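Local atomic coordinates of cupin 2, conserved barrel (Desulfitobacterium hafniense, PDB entry 2OZJ), a protein that is of unknown function but belongs to the cupin superfamily, whose conserved beta-barrel often houses a metal or small-molecule site. Residues L5-Q10 against L28-A33; S18-R23 against I40-F45; E54-D59 against M104-L109. One frame throughout, in Å; residues are numbered along the deposited sequence. Where two conformers were deposited one is given.

Contact 1 (L5-Q10 against L28-A33); sequences LKNLPQ and LSMALA
The carbonyl oxygen Leu32 O is held by one hydrogen bond, from Lys6 N at 2.9 Å (N-H...O 160°), and one weaker CA-H...O contact, from Leu5 CA at 3.4 Å. Lys6 N stands above the carbonyl plane, 58° out of it, so the bond does not follow a lone pair. Asn7 ND2 makes the second hydrogen bond, reaching Ala31 O at 2.9 Å almost along the C=O axis, with that oxygen close to the asparagine amide plane. Through these bonds strand 4-5, outermost within this chain, and the loop after it join strand 28-34 in the antiparallel cupin barrel sheet. Leu5 and Ala33 form a non-hydrogen-bonded antiparallel pair with their side chains on one face, where Leu5 CD2 lies 4.0 Å from Ala33 CB. The extended Lys6 chain brings CE to 3.7 Å from Ala31 CB, and NZ is hydrogen-bonded to Gln34 OE1. Selenomethionine Met30 crosses Asn7 obliquely: SE rests 3.8 Å from Asn7 CB, and the bend at chi3 (72°) places CE beside Asn7 O, 3.6 Å away. Leu8 crosses Leu32 at about a right angle, CD2 to CD2 4.1 Å, and also packs on Met87 of the second subunit.

Contact 2 (S18-R23 against I40-F45); sequences SLIEAR and ISLFSF
Loop 18-23 of this cupin barrel lies alongside strand 38-46, the end-to-end directions of residues 19-23 and 42-45 differing by 14°, and three residues carry most of the contact: Ile20, Leu42 and Ser44. The strand alternates, so Leu42 and Ser44 point toward the loop while Phe43 and Phe45 point away; Phe45 stacks edge-to-face with Phe102. Ile20, with CG1 anti to its backbone N, lays its CD1 tip against the strand backbone: CD1 approaches Leu42 O at 3.7 Å and lies 4.1 Å from Leu42 CB. The CD1 branch of Leu42 meets the root of the neighbouring loop side chain, 3.9 Å from Leu19 CB. This apolar part gives way to a polar one at Ser44, whose OG sits in the crowded position between backbone N and carbonyl carbon. From there OG donates to Glu21 O at 2.6 Å, in the plane of that carbonyl and at a C=O...O angle of 151°. A water donates to the same OG at 2.9 Å, so two bonds hold the buried hydroxyl. An alanine here removes that hydroxyl, and would probably leave Glu21 O without its link to the strand and the water less firmly placed. Arg23, whose guanidinium forms a weakly hydrogen-bonded salt bridge with Glu21, fixes the other side of the water through its backbone: Arg23 N donates to it at 2.8 Å.

Contact 3 (E54-D59 against M104-L109); sequences EEYFGD and MLQITL
The phenol ring of Tyr56 and the carboxamide of Gln106 meet tip to tip, their planes 59° apart and so unstacked. Gln106 NE2 approaches the ring obliquely and makes a weak hydrogen bond to Tyr56 OH at 3.3 Å. The methyl Thr108 CG2 also comes in obliquely near the root of the ring, 4.2 Å from Tyr56 CG. Gln106, extended beyond CG, gives its better bond to its own strand: NE2 to Thr108 OG1 at 3.0 Å, nearly straight at 173° and in the amide plane. Thr108 OG1 is also hydrogen-bonded to the hydroxyl of Thr60. Where loop 54-59 turns into the next strand, Leu109 N donates to Asp59 O at 2.9 Å, almost along the C=O axis, and Thr108 CA adds a CA-H...O contact to it at 3.4 Å. Gly58 CA lies just 3.3 Å from Leu109 O, and a CB at this position would clash with that oxygen. A water bridges the same strand end, accepting from Gly58 N and donating to Leu109 O. All this ties the loop to strand 102-109 of the cupin barrel. In the conformer described, the two NE2 bonds, one weak, are consistent with the amide nitrogen facing both hydroxyl oxygens. Asp59 accepts through OD1 from Ala90 N and through OD2 from Leu5 N of the second subunit, and these N-H groups would probably stabilise its carboxylate as the anion.

How the contacts relate
All three contacts reach the same antiparallel sheet, in which strands 28-34, 38-46 and 102-109 are consecutive neighbours and supply the second segment of contacts 1, 2 and 3 in turn. The centres of contacts 1 and 2 are about 10 Å apart, and that of contact 3 is about 16 Å from each. Along the chain contacts 1 and 2 interleave, whereas contact 3 opens after both have closed. Probable backbone hydrogen bonds, Met30 O to Leu42 N and Ser41 O to Gln106 N, each 2.8 Å, link one contact to the next. A Leu5 N to Asp59 OD2 hydrogen bond runs between subunits, so contact 1 of one chain meets contact 3 of the other.

Contact 1 (L5-Q10 against L28-A33)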
loop_
_atom_site.group_PDB
_atom_site.type_symbol
_atom_site.label_atom_id
_atom_site.label_comp_id
_atom_site.label_asym_id
_atom_site.label_seq_id
_atom_site.Cartn_x
_atom_site.Cartn_y
_atom_site.Cartn_z
ATOM N N LEU A 5 -4.845 3.081 12.123
ATOM C CA LEU A 5 -5.089 2.131 11.070
ATOM C C LEU A 5 -6.129 1.205 11.627
ATOM O O LEU A 5 -6.248 1.046 12.847
ATOM C CB LEU A 5 -3.794 1.375 10.658
ATOM C CG LEU A 5 -2.716 2.267 10.024
ATOM C CD1 LEU A 5 -1.502 1.460 9.712
ATOM C CD2 LEU A 5 -3.219 2.974 8.745
ATOM N N LYS A 6 -6.911 0.608 10.745
ATOM C CA LYS A 6 -8.001 -0.272 11.128
ATOM C C LYS A 6 -8.369 -1.257 10.016
ATOM O O LYS A 6 -7.974 -1.105 8.878
ATOM C CB LYS A 6 -9.246 0.554 11.539
ATOM C CG LYS A 6 -9.826 1.382 10.405
ATOM C CD LYS A 6 -11.156 1.995 10.793
ATOM C CE LYS A 6 -11.760 2.760 9.617
ATOM N NZ LYS A 6 -13.188 3.147 9.914
ATOM N N ASN A 7 -9.161 -2.258 10.421
ATOM C CA ASN A 7 -9.694 -3.270 9.553
ATOM C C ASN A 7 -8.646 -4.103 8.827
ATOM O O ASN A 7 -8.875 -4.601 7.706
ATOM C CB ASN A 7 -10.714 -2.669 8.570
ATOM C CG ASN A 7 -11.918 -2.091 9.265
ATOM O OD1 ASN A 7 -12.370 -2.598 10.307
ATOM N ND2 ASN A 7 -12.439 -0.982 8.715
ATOM N N LEU A 8 -7.522 -4.314 9.525
ATOM C CA LEU A 8 -6.379 -5.063 9.003
ATOM C C LEU A 8 -5.944 -6.112 9.996
ATOM O O LEU A 8 -6.057 -5.876 11.224
ATOM C CB LEU A 8 -5.192 -4.129 8.751
ATOM C CG LEU A 8 -5.346 -3.149 7.587
ATOM C CD1 LEU A 8 -4.416 -1.935 7.796
ATOM C CD2 LEU A 8 -5.094 -3.890 6.272
ATOM N N PRO A 9 -5.452 -7.263 9.494
ATOM C CA PRO A 9 -5.061 -8.259 10.499
ATOM C C PRO A 9 -3.858 -7.854 11.347
ATOM O O PRO A 9 -2.928 -7.195 10.842
ATOM C CB PRO A 9 -4.729 -9.491 9.668
ATOM C CG PRO A 9 -4.495 -9.047 8.304
ATOM C CD PRO A 9 -5.174 -7.717 8.115
ATOM N N GLN A 10 -3.896 -8.211 12.632
ATOM C CA GLN A 10 -2.818 -7.919 13.542
ATOM C C GLN A 10 -2.149 -9.165 14.057
ATOM O O GLN A 10 -1.024 -9.084 14.559
ATOM C CB GLN A 10 -3.327 -7.115 14.723
ATOM C CG GLN A 10 -3.797 -5.724 14.350
ATOM C CD GLN A 10 -4.342 -4.988 15.534
ATOM O OE1 GLN A 10 -3.827 -5.122 16.646
ATOM N NE2 GLN A 10 -5.421 -4.239 15.324
ATOM N N LEU A 28 -17.912 -2.379 -3.602
ATOM C CA LEU A 28 -17.579 -2.601 -2.190
ATOM C C LEU A 28 -16.415 -1.692 -1.771
ATOM O O LEU A 28 -15.553 -1.370 -2.570
ATOM C CB LEU A 28 -17.191 -4.054 -1.888
ATOM C CG LEU A 28 -18.246 -5.147 -1.825
ATOM C CD1 LEU A 28 -18.937 -5.308 -3.160
ATOM C CD2 LEU A 28 -17.628 -6.454 -1.383
ATOM N N SER A 29 -16.436 -1.216 -0.536
ATOM C CA SER A 29 -15.349 -0.381 -0.014
ATOM C C SER A 29 -15.100 -0.699 1.451
ATOM O O SER A 29 -16.019 -1.069 2.197
ATOM C CB SER A 29 -15.642 1.115 -0.185
ATOM O OG SER A 29 -16.735 1.520 0.589
HETATM N N MSE A 30 -13.841 -0.509 1.859
HETATM C CA MSE A 30 -13.463 -0.670 3.256
HETATM C C MSE A 30 -12.390 0.344 3.604
HETATM O O MSE A 30 -11.386 0.420 2.867
HETATM C CB MSE A 30 -12.971 -2.091 3.510
HETATM C CG MSE A 30 -12.691 -2.325 4.992
HETATM SE SE MSE A 30 -12.637 -4.140 5.595
HETATM C CE MSE A 30 -10.940 -4.608 4.778
ATOM N N ALA A 31 -12.619 1.149 4.645
ATOM C CA ALA A 31 -11.594 2.073 5.119
ATOM C C ALA A 31 -10.544 1.301 5.935
ATOM O O ALA A 31 -10.901 0.441 6.776
ATOM C CB ALA A 31 -12.185 3.145 5.954
ATOM N N LEU A 32 -9.276 1.617 5.693
ATOM C CA LEU A 32 -8.164 1.041 6.452
ATOM C C LEU A 32 -7.500 2.055 7.367
ATOM O O LEU A 32 -6.552 1.727 8.054
ATOM C CB LEU A 32 -7.124 0.449 5.514
ATOM C CG LEU A 32 -7.574 -0.585 4.450
ATOM C CD1 LEU A 32 -6.358 -1.052 3.624
ATOM C CD2 LEU A 32 -8.357 -1.764 5.093
ATOM N N ALA A 33 -7.994 3.284 7.396
ATOM C CA ALA A 33 -7.489 4.301 8.305
ATOM C C ALA A 33 -8.636 5.191 8.758
ATOM O O ALA A 33 -9.592 5.425 7.994
ATOM C CB ALA A 33 -6.424 5.162 7.621
#

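Contact 2 (S18-R23 against I40-F45)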
loop_
_atom_site.group_PDB
_atom_site.type_symbol
_atom_site.label_atom_id
_atom_site.label_comp_id
_atom_site.label_asym_id
_atom_site.label_seq_id
_atom_site.Cartn_x
_atom_site.Cartn_y
_atom_site.Cartn_z
ATOM N N SER A 18 -7.557 -10.547 -0.271
ATOM C CA SER A 18 -8.498 -11.434 0.405
ATOM C C SER A 18 -9.424 -10.687 1.392
ATOM O O SER A 18 -10.371 -11.285 1.891
ATOM C CB SER A 18 -7.755 -12.610 1.080
ATOM O OG SER A 18 -7.178 -12.192 2.278
ATOM N N LEU A 19 -9.160 -9.415 1.687
ATOM C CA LEU A 19 -9.918 -8.671 2.677
ATOM C C LEU A 19 -11.208 -8.053 2.080
ATOM O O LEU A 19 -12.040 -7.581 2.822
ATOM C CB LEU A 19 -9.087 -7.584 3.327
ATOM C CG LEU A 19 -7.837 -8.044 4.104
ATOM C CD1 LEU A 19 -7.155 -6.793 4.615
ATOM C CD2 LEU A 19 -8.168 -8.996 5.226
ATOM N N ILE A 20 -11.358 -8.103 0.760
ATOM C CA ILE A 20 -12.548 -7.561 0.083
ATOM C C ILE A 20 -12.976 -8.503 -1.053
ATOM O O ILE A 20 -12.139 -9.012 -1.797
ATOM C CB ILE A 20 -12.316 -6.097 -0.404
ATOM C CG1 ILE A 20 -13.630 -5.375 -0.711
ATOM C CG2 ILE A 20 -11.389 -6.002 -1.623
ATOM C CD1 ILE A 20 -13.439 -3.871 -0.825
ATOM N N GLU A 21 -14.271 -8.741 -1.189
ATOM C CA GLU A 21 -14.771 -9.481 -2.350
ATOM C C GLU A 21 -14.863 -8.593 -3.584
ATOM O O GLU A 21 -14.744 -7.383 -3.480
ATOM C CB GLU A 21 -16.133 -10.094 -2.043
ATOM C CG GLU A 21 -16.027 -11.103 -0.909
ATOM C CD GLU A 21 -17.343 -11.306 -0.169
ATOM O OE1 GLU A 21 -17.805 -10.375 0.526
ATOM O OE2 GLU A 21 -17.907 -12.397 -0.285
ATOM N N ALA A 22 -15.032 -9.208 -4.752
ATOM C CA ALA A 22 -15.320 -8.472 -5.941
ATOM C C ALA A 22 -16.692 -8.988 -6.443
ATOM O O ALA A 22 -17.102 -10.148 -6.231
ATOM C CB ALA A 22 -14.128 -8.558 -6.965
ATOM N N ARG A 23 -17.482 -8.068 -6.963
ATOM C CA ARG A 23 -18.818 -8.403 -7.409
ATOM C C ARG A 23 -18.991 -7.772 -8.780
ATOM O O ARG A 23 -18.394 -6.743 -9.090
ATOM C CB ARG A 23 -19.872 -7.870 -6.436
ATOM C CG ARG A 23 -19.889 -8.530 -5.047
ATOM C CD ARG A 23 -20.856 -9.699 -5.018
ATOM N NE ARG A 23 -20.980 -10.308 -3.697
ATOM C CZ ARG A 23 -20.098 -11.152 -3.154
ATOM N NH1 ARG A 23 -18.992 -11.526 -3.805
ATOM N NH2 ARG A 23 -20.325 -11.631 -1.938
ATOM N N ILE A 40 -7.018 5.860 3.385
ATOM C CA ILE A 40 -6.526 4.589 2.870
ATOM C C ILE A 40 -7.740 3.690 2.782
ATOM O O ILE A 40 -8.409 3.435 3.814
ATOM C CB ILE A 40 -5.440 3.939 3.782
ATOM C CG1 ILE A 40 -4.349 4.955 4.152
ATOM C CG2 ILE A 40 -4.914 2.650 3.107
ATOM C CD1 ILE A 40 -3.227 4.350 5.057
ATOM N N SER A 41 -8.013 3.195 1.595
ATOM C CA SER A 41 -9.222 2.429 1.342
ATOM C C SER A 41 -8.962 1.270 0.401
ATOM O O SER A 41 -8.162 1.364 -0.534
ATOM C CB SER A 41 -10.272 3.283 0.639
ATOM O OG SER A 41 -10.387 4.592 1.201
ATOM N N LEU A 42 -9.751 0.218 0.582
ATOM C CA LEU A 42 -9.854 -0.871 -0.391
ATOM C C LEU A 42 -11.179 -0.708 -1.148
ATOM O O LEU A 42 -12.207 -0.414 -0.533
ATOM C CB LEU A 42 -9.858 -2.253 0.274
ATOM C CG LEU A 42 -8.602 -2.780 0.914
ATOM C CD1 LEU A 42 -8.843 -4.233 1.380
ATOM C CD2 LEU A 42 -7.387 -2.594 -0.065
ATOM N N PHE A 43 -11.158 -0.919 -2.454
ATOM C CA PHE A 43 -12.348 -0.841 -3.269
ATOM C C PHE A 43 -12.366 -2.012 -4.220
ATOM O O PHE A 43 -11.297 -2.484 -4.669
ATOM C CB PHE A 43 -12.393 0.384 -4.172
ATOM C CG PHE A 43 -12.473 1.654 -3.470
ATOM C CD1 PHE A 43 -13.689 2.115 -2.944
ATOM C CD2 PHE A 43 -11.364 2.460 -3.338
ATOM C CE1 PHE A 43 -13.774 3.365 -2.268
ATOM C CE2 PHE A 43 -11.456 3.687 -2.623
ATOM C CZ PHE A 43 -12.654 4.132 -2.109
ATOM N N SER A 44 -13.576 -2.429 -4.583
ATOM C CA SER A 44 -13.750 -3.331 -5.706
ATOM C C SER A 44 -15.006 -2.989 -6.468
ATOM O O SER A 44 -16.022 -2.603 -5.854
ATOM C CB SER A 44 -13.826 -4.738 -5.206
ATOM O OG SER A 44 -14.998 -4.954 -4.478
ATOM N N PHE A 45 -14.936 -3.088 -7.794
ATOM C CA PHE A 45 -16.096 -3.029 -8.649
ATOM C C PHE A 45 -15.745 -3.583 -10.012
ATOM O O PHE A 45 -14.590 -3.969 -10.253
ATOM C CB PHE A 45 -16.712 -1.621 -8.715
ATOM C CG PHE A 45 -15.800 -0.548 -9.226
ATOM C CD1 PHE A 45 -14.916 0.076 -8.372
ATOM C CD2 PHE A 45 -15.887 -0.117 -10.558
ATOM C CE1 PHE A 45 -14.085 1.085 -8.834
ATOM C CE2 PHE A 45 -15.074 0.901 -11.033
ATOM C CZ PHE A 45 -14.168 1.499 -10.171
HETATM O O HOH W 1 -17.210 -5.416 -6.218
#

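Contact 3 (E54-D59 against M104-L109)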
loop_
_atom_site.group_PDB
_atom_site.type_symbol
_atom_site.label_atom_id
_atom_site.label_comp_id
_atom_site.label_asym_id
_atom_site.label_seq_id
_atom_site.Cartn_x
_atom_site.Cartn_y
_atom_site.Cartn_z
ATOM N N GLU A 54 -12.946 12.091 -10.856
ATOM C CA GLU A 54 -12.501 12.568 -9.557
ATOM C C GLU A 54 -11.396 13.594 -9.727
ATOM O O GLU A 54 -10.684 13.609 -10.737
ATOM C CB GLU A 54 -11.982 11.416 -8.705
ATOM C CG GLU A 54 -12.959 10.290 -8.510
ATOM C CD GLU A 54 -14.066 10.624 -7.522
ATOM O OE1 GLU A 54 -14.284 11.816 -7.214
ATOM O OE2 GLU A 54 -14.733 9.680 -7.055
ATOM N N GLU A 55 -11.293 14.464 -8.733
ATOM C CA GLU A 55 -10.224 15.474 -8.648
ATOM C C GLU A 55 -9.969 15.725 -7.174
ATOM O O GLU A 55 -10.799 16.326 -6.480
ATOM C CB GLU A 55 -10.619 16.770 -9.341
ATOM C CG GLU A 55 -9.924 18.015 -8.784
ATOM C CD GLU A 55 -9.888 19.162 -9.757
ATOM O OE1 GLU A 55 -10.713 19.194 -10.702
ATOM O OE2 GLU A 55 -9.029 20.046 -9.564
ATOM N N TYR A 56 -8.835 15.235 -6.686
ATOM C CA TYR A 56 -8.547 15.311 -5.272
ATOM C C TYR A 56 -7.626 16.497 -5.009
ATOM O O TYR A 56 -6.910 16.957 -5.904
ATOM C CB TYR A 56 -7.890 14.020 -4.781
ATOM C CG TYR A 56 -8.778 12.795 -4.913
ATOM C CD1 TYR A 56 -9.965 12.695 -4.204
ATOM C CD2 TYR A 56 -8.445 11.759 -5.770
ATOM C CE1 TYR A 56 -10.788 11.579 -4.333
ATOM C CE2 TYR A 56 -9.242 10.636 -5.887
ATOM C CZ TYR A 56 -10.409 10.548 -5.172
ATOM O OH TYR A 56 -11.206 9.437 -5.319
ATOM N N PHE A 57 -7.641 16.963 -3.767
ATOM C CA PHE A 57 -6.847 18.132 -3.394
ATOM C C PHE A 57 -5.420 17.709 -3.059
ATOM O O PHE A 57 -4.507 18.544 -3.092
ATOM C CB PHE A 57 -7.500 18.900 -2.241
ATOM C CG PHE A 57 -8.710 19.711 -2.669
ATOM C CD1 PHE A 57 -8.554 20.981 -3.201
ATOM C CD2 PHE A 57 -10.001 19.189 -2.559
ATOM C CE1 PHE A 57 -9.663 21.730 -3.606
ATOM C CE2 PHE A 57 -11.107 19.935 -2.958
ATOM C CZ PHE A 57 -10.929 21.208 -3.483
ATOM N N GLY A 58 -5.243 16.418 -2.802
ATOM C CA GLY A 58 -3.949 15.854 -2.519
ATOM C C GLY A 58 -3.601 14.739 -3.477
ATOM O O GLY A 58 -4.429 14.257 -4.238
ATOM N N ASP A 59 -2.340 14.323 -3.411
ATOM C CA ASP A 59 -1.821 13.215 -4.205
ATOM C C ASP A 59 -2.462 11.897 -3.803
ATOM O O ASP A 59 -2.784 11.687 -2.636
ATOM C CB ASP A 59 -0.302 13.109 -4.035
ATOM C CG ASP A 59 0.455 14.294 -4.582
ATOM O OD1 ASP A 59 -0.083 15.098 -5.353
ATOM O OD2 ASP A 59 1.651 14.391 -4.232
HETATM N N MSE A 104 -8.692 -2.773 -5.733
HETATM C CA MSE A 104 -7.558 -1.865 -5.568
HETATM C C MSE A 104 -7.440 -1.282 -4.173
HETATM O O MSE A 104 -8.414 -1.184 -3.429
HETATM C CB MSE A 104 -7.658 -0.715 -6.570
HETATM C CG MSE A 104 -8.778 0.217 -6.272
HETATM SE SE MSE A 104 -8.801 1.771 -7.394
HETATM C CE MSE A 104 -10.586 2.291 -6.917
ATOM N N LEU A 105 -6.221 -0.851 -3.851
ATOM C CA LEU A 105 -5.926 -0.015 -2.693
ATOM C C LEU A 105 -5.737 1.409 -3.176
ATOM O O LEU A 105 -5.049 1.638 -4.158
ATOM C CB LEU A 105 -4.635 -0.499 -2.023
ATOM C CG LEU A 105 -4.047 0.337 -0.880
ATOM C CD1 LEU A 105 -4.880 0.228 0.360
ATOM C CD2 LEU A 105 -2.615 -0.111 -0.638
ATOM N N GLN A 106 -6.333 2.358 -2.460
ATOM C CA GLN A 106 -6.151 3.776 -2.742
ATOM C C GLN A 106 -5.573 4.434 -1.495
ATOM O O GLN A 106 -6.037 4.182 -0.378
ATOM C CB GLN A 106 -7.494 4.419 -3.071
ATOM C CG GLN A 106 -7.460 5.935 -3.206
ATOM C CD GLN A 106 -8.773 6.520 -3.744
ATOM O OE1 GLN A 106 -9.611 5.805 -4.281
ATOM N NE2 GLN A 106 -8.937 7.829 -3.593
ATOM N N ILE A 107 -4.555 5.260 -1.688
ATOM C CA ILE A 107 -4.019 6.100 -0.620
ATOM C C ILE A 107 -4.072 7.518 -1.098
ATOM O O ILE A 107 -3.488 7.826 -2.111
ATOM C CB ILE A 107 -2.564 5.718 -0.252
ATOM C CG1 ILE A 107 -2.508 4.284 0.254
ATOM C CG2 ILE A 107 -1.984 6.733 0.816
ATOM C CD1 ILE A 107 -1.076 3.734 0.262
ATOM N N THR A 108 -4.818 8.365 -0.400
ATOM C CA THR A 108 -4.914 9.764 -0.765
ATOM C C THR A 108 -4.518 10.672 0.395
ATOM O O THR A 108 -4.993 10.505 1.512
ATOM C CB THR A 108 -6.310 10.136 -1.276
ATOM O OG1 THR A 108 -6.645 9.320 -2.389
ATOM C CG2 THR A 108 -6.324 11.578 -1.734
ATOM N N LEU A 109 -3.621 11.612 0.133
ATOM C CA LEU A 109 -3.303 12.646 1.119
ATOM C C LEU A 109 -4.413 13.698 1.166
ATOM O O LEU A 109 -4.881 14.181 0.132
ATOM C CB LEU A 109 -2.008 13.307 0.766
ATOM C CG LEU A 109 -0.818 12.355 0.675
ATOM C CD1 LEU A 109 0.441 13.143 0.397
ATOM C CD2 LEU A 109 -0.644 11.457 1.907
HETATM O O HOH W 2 -7.370 14.813 -1.369
#